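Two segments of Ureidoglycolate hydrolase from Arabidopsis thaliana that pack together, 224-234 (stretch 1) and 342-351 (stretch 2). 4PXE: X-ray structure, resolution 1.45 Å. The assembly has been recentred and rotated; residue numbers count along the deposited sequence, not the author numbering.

Stretch 1 (224-234) VVTAIAAPASL
Stretch 2 (342-351) VNQDPPALSD

Two segments far apart in sequence can join a sheet as antiparallel neighbours even when prolines interrupt the ladder: two antiparallel ladders flank a proline-containing segment, and serine hydroxyls add bonds to them. Residues 224-234 and 342-351 of ureidoglycolate hydrolase illustrate the point, burying 678 Å² between them.

The shortest bonds come from serines. Ser350, with chi1 at m (-53°) and its CB toward the partner, donates from OG to Val225 O at 2.7 Å. At the other end Ser233, chi1 p (76°), donates from OG to Asn343 OD1, also at 2.7 Å. Asn343 (chi1 62°, chi2 -81°) lies on the same sheet face as Ser233, and its amide group brings OD1 to Ser233 OG, while ND2 donates to Asp345 OD1, two residues further on, at 2.9 Å. A small hydroxyl suits both serine sites, since each satisfies an acceptor within a closely packed, buried setting.

The backbone supplies the rest. Strand 230-234 runs at 154° to strand 342-344, with an axial approach of 4.7 Å. Ser233 N donates to Asn343 O at 3.0 Å, while Ser233 O accepts from Val342 N at 2.9 Å and, weakly, from Asn343 N at 3.4 Å. Val342 has phi/psi of -72/-40, whereas Asn343 is extended at -153/151. Asp345 N to Pro231 O, 2.9 Å and nearly straight at 171°, closes this ladder. In the second ladder, Ile228 N donates to Ala348 O at 2.9 Å and Ala348 N to Ile228 O at 3.2 Å; Ser350 N then meets Thr226 O at 2.9 Å. One water donates to both Thr226 O and Ser350 O, 2.8 Å each.

The non-hydrogen-bonded pairs draw closer: Ala227 and Leu349 have CA atoms 4.3 Å apart, Ala232 and Gln344 4.2 Å. Their backbones are extended (Ala227 -164/160, Ala232 -140/157), and CA-H...O contacts run from Ala227 CA to Ala348 O at 3.1 Å and from Ala232 CA to Asn343 O at 3.2 Å.

Between the ladders, Pro346 and Pro347 have no amide hydrogen to donate, and the contacts there are packing. Ala230 points its methyl toward the partner: CB lies 3.6 Å from Pro347 CD and 3.4 Å from Asp345 O, a fit that favours a short side chain. Pro231, C-gamma endo, sets CD 3.9 Å from Asp345 CB. Farther along, Leu349 (m, t) brings CD2 to 3.9 Å from Ala227 CB, although Leu349 itself remains exposed. Ile228 (m, t), buried, shares the other face with Ala348.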

# COMPACT_ATOMS: atom_id res chain seq x y z
N VAL A 224 15.13 36.04 -3.43
CA VAL A 224 15.55 36.04 -4.82
C VAL A 224 16.38 34.79 -5.04
O VAL A 224 17.47 34.65 -4.48
CB VAL A 224 16.33 37.31 -5.16
CG1 VAL A 224 16.82 37.27 -6.60
CG2 VAL A 224 15.47 38.55 -4.91
N VAL A 225 15.83 33.85 -5.79
CA VAL A 225 16.44 32.52 -5.87
C VAL A 225 17.60 32.49 -6.86
O VAL A 225 17.45 32.90 -8.01
CB VAL A 225 15.38 31.47 -6.28
CG1 VAL A 225 16.03 30.09 -6.49
CG2 VAL A 225 14.29 31.41 -5.23
N THR A 226 18.75 32.00 -6.41
CA THR A 226 19.95 32.03 -7.24
C THR A 226 20.31 30.68 -7.87
O THR A 226 21.08 30.62 -8.83
CB THR A 226 21.16 32.53 -6.44
OG1 THR A 226 21.45 31.59 -5.40
CG2 THR A 226 20.87 33.90 -5.82
N ALA A 227 19.78 29.60 -7.32
CA ALA A 227 20.09 28.27 -7.81
C ALA A 227 19.05 27.30 -7.28
O ALA A 227 18.37 27.59 -6.30
CB ALA A 227 21.49 27.84 -7.35
N ILE A 228 18.94 26.16 -7.94
CA ILE A 228 18.03 25.09 -7.53
C ILE A 228 18.85 23.82 -7.34
O ILE A 228 19.64 23.46 -8.21
CB ILE A 228 16.96 24.84 -8.62
CG1 ILE A 228 16.11 26.09 -8.85
CG2 ILE A 228 16.09 23.62 -8.25
CD1 ILE A 228 15.15 25.98 -10.02
N ALA A 229 18.67 23.15 -6.20
CA ALA A 229 19.43 21.94 -5.87
C ALA A 229 19.18 20.80 -6.87
O ALA A 229 18.17 20.78 -7.57
CB ALA A 229 19.12 21.49 -4.45
N ALA A 230 20.14 19.87 -6.91
CA ALA A 230 20.15 18.78 -7.88
C ALA A 230 19.35 17.58 -7.40
O ALA A 230 19.73 16.94 -6.41
CB ALA A 230 21.58 18.36 -8.15
N PRO A 231 18.25 17.27 -8.09
CA PRO A 231 17.37 16.20 -7.60
C PRO A 231 17.57 14.86 -8.31
O PRO A 231 17.86 14.81 -9.51
CB PRO A 231 15.98 16.74 -7.95
CG PRO A 231 16.21 17.48 -9.26
CD PRO A 231 17.63 18.03 -9.19
N ALA A 232 17.39 13.77 -7.56
CA ALA A 232 17.39 12.44 -8.15
C ALA A 232 16.32 11.56 -7.51
O ALA A 232 15.90 11.81 -6.38
CB ALA A 232 18.76 11.77 -8.01
N SER A 233 15.89 10.54 -8.23
CA SER A 233 14.99 9.56 -7.64
C SER A 233 15.29 8.16 -8.16
O SER A 233 15.75 7.99 -9.29
CB SER A 233 13.52 9.93 -7.86
OG SER A 233 13.12 9.66 -9.17
N LEU A 234 15.04 7.18 -7.30
CA LEU A 234 15.35 5.79 -7.58
C LEU A 234 14.13 4.92 -7.30
O LEU A 234 13.36 5.20 -6.37
CB LEU A 234 16.48 5.32 -6.65
CG LEU A 234 17.68 6.22 -6.35
CD1 LEU A 234 18.57 5.58 -5.30
CD2 LEU A 234 18.46 6.47 -7.62
N VAL A 342 15.52 6.76 -11.87
CA VAL A 342 14.44 7.30 -12.68
C VAL A 342 14.84 8.66 -13.23
O VAL A 342 14.57 8.98 -14.39
CB VAL A 342 13.14 7.40 -11.86
CG1 VAL A 342 12.04 8.10 -12.65
CG2 VAL A 342 12.70 6.00 -11.41
N ASN A 343 15.50 9.46 -12.39
CA ASN A 343 16.09 10.71 -12.86
C ASN A 343 17.28 11.07 -11.99
O ASN A 343 17.33 10.70 -10.81
CB ASN A 343 15.07 11.86 -12.90
CG ASN A 343 14.50 12.19 -11.53
OD1 ASN A 343 13.60 11.51 -11.06
ND2 ASN A 343 15.01 13.26 -10.91
N GLN A 344 18.24 11.77 -12.58
CA GLN A 344 19.42 12.20 -11.87
C GLN A 344 19.84 13.49 -12.55
O GLN A 344 20.60 13.48 -13.51
CB GLN A 344 20.52 11.14 -12.01
CG GLN A 344 21.75 11.38 -11.18
CD GLN A 344 22.74 10.23 -11.26
OE1 GLN A 344 22.47 9.22 -11.92
NE2 GLN A 344 23.88 10.37 -10.60
N ASP A 345 19.29 14.60 -12.06
CA ASP A 345 19.39 15.86 -12.78
C ASP A 345 20.40 16.78 -12.13
O ASP A 345 20.61 16.74 -10.93
CB ASP A 345 18.01 16.53 -12.81
CG ASP A 345 16.95 15.63 -13.42
OD1 ASP A 345 15.98 15.30 -12.71
OD2 ASP A 345 17.09 15.24 -14.60
N PRO A 346 21.04 17.64 -12.94
CA PRO A 346 21.98 18.63 -12.41
C PRO A 346 21.24 19.79 -11.75
O PRO A 346 20.05 19.97 -11.99
CB PRO A 346 22.71 19.11 -13.67
CG PRO A 346 21.71 18.94 -14.76
CD PRO A 346 20.97 17.67 -14.42
N PRO A 347 21.95 20.55 -10.91
CA PRO A 347 21.35 21.78 -10.39
C PRO A 347 21.29 22.83 -11.49
O PRO A 347 21.92 22.66 -12.54
CB PRO A 347 22.34 22.21 -9.31
CG PRO A 347 23.65 21.66 -9.76
CD PRO A 347 23.35 20.39 -10.48
N ALA A 348 20.51 23.89 -11.29
CA ALA A 348 20.54 25.01 -12.23
C ALA A 348 20.81 26.32 -11.53
O ALA A 348 20.49 26.49 -10.35
CB ALA A 348 19.24 25.10 -13.01
N LEU A 349 21.42 27.24 -12.26
CA LEU A 349 21.67 28.59 -11.76
C LEU A 349 20.67 29.56 -12.39
O LEU A 349 20.38 29.49 -13.58
CB LEU A 349 23.09 29.04 -12.13
CG LEU A 349 24.26 28.38 -11.39
CD1 LEU A 349 25.58 28.78 -12.04
CD2 LEU A 349 24.26 28.78 -9.93
N SER A 350 20.13 30.47 -11.58
CA SER A 350 19.30 31.54 -12.13
C SER A 350 20.13 32.52 -12.94
O SER A 350 21.31 32.72 -12.66
CB SER A 350 18.59 32.29 -11.01
OG SER A 350 17.91 31.36 -10.18
N ASP A 351 19.51 33.12 -13.94
CA ASP A 351 20.18 34.10 -14.79
C ASP A 351 20.50 35.36 -14.00
O ASP A 351 19.67 35.86 -13.23
CB ASP A 351 19.29 34.41 -15.99
CG ASP A 351 19.91 35.42 -16.92
OD1 ASP A 351 19.74 36.64 -16.67
OD2 ASP A 351 20.57 35.00 -17.90
O HOH W 1 22.62 32.45 -10.24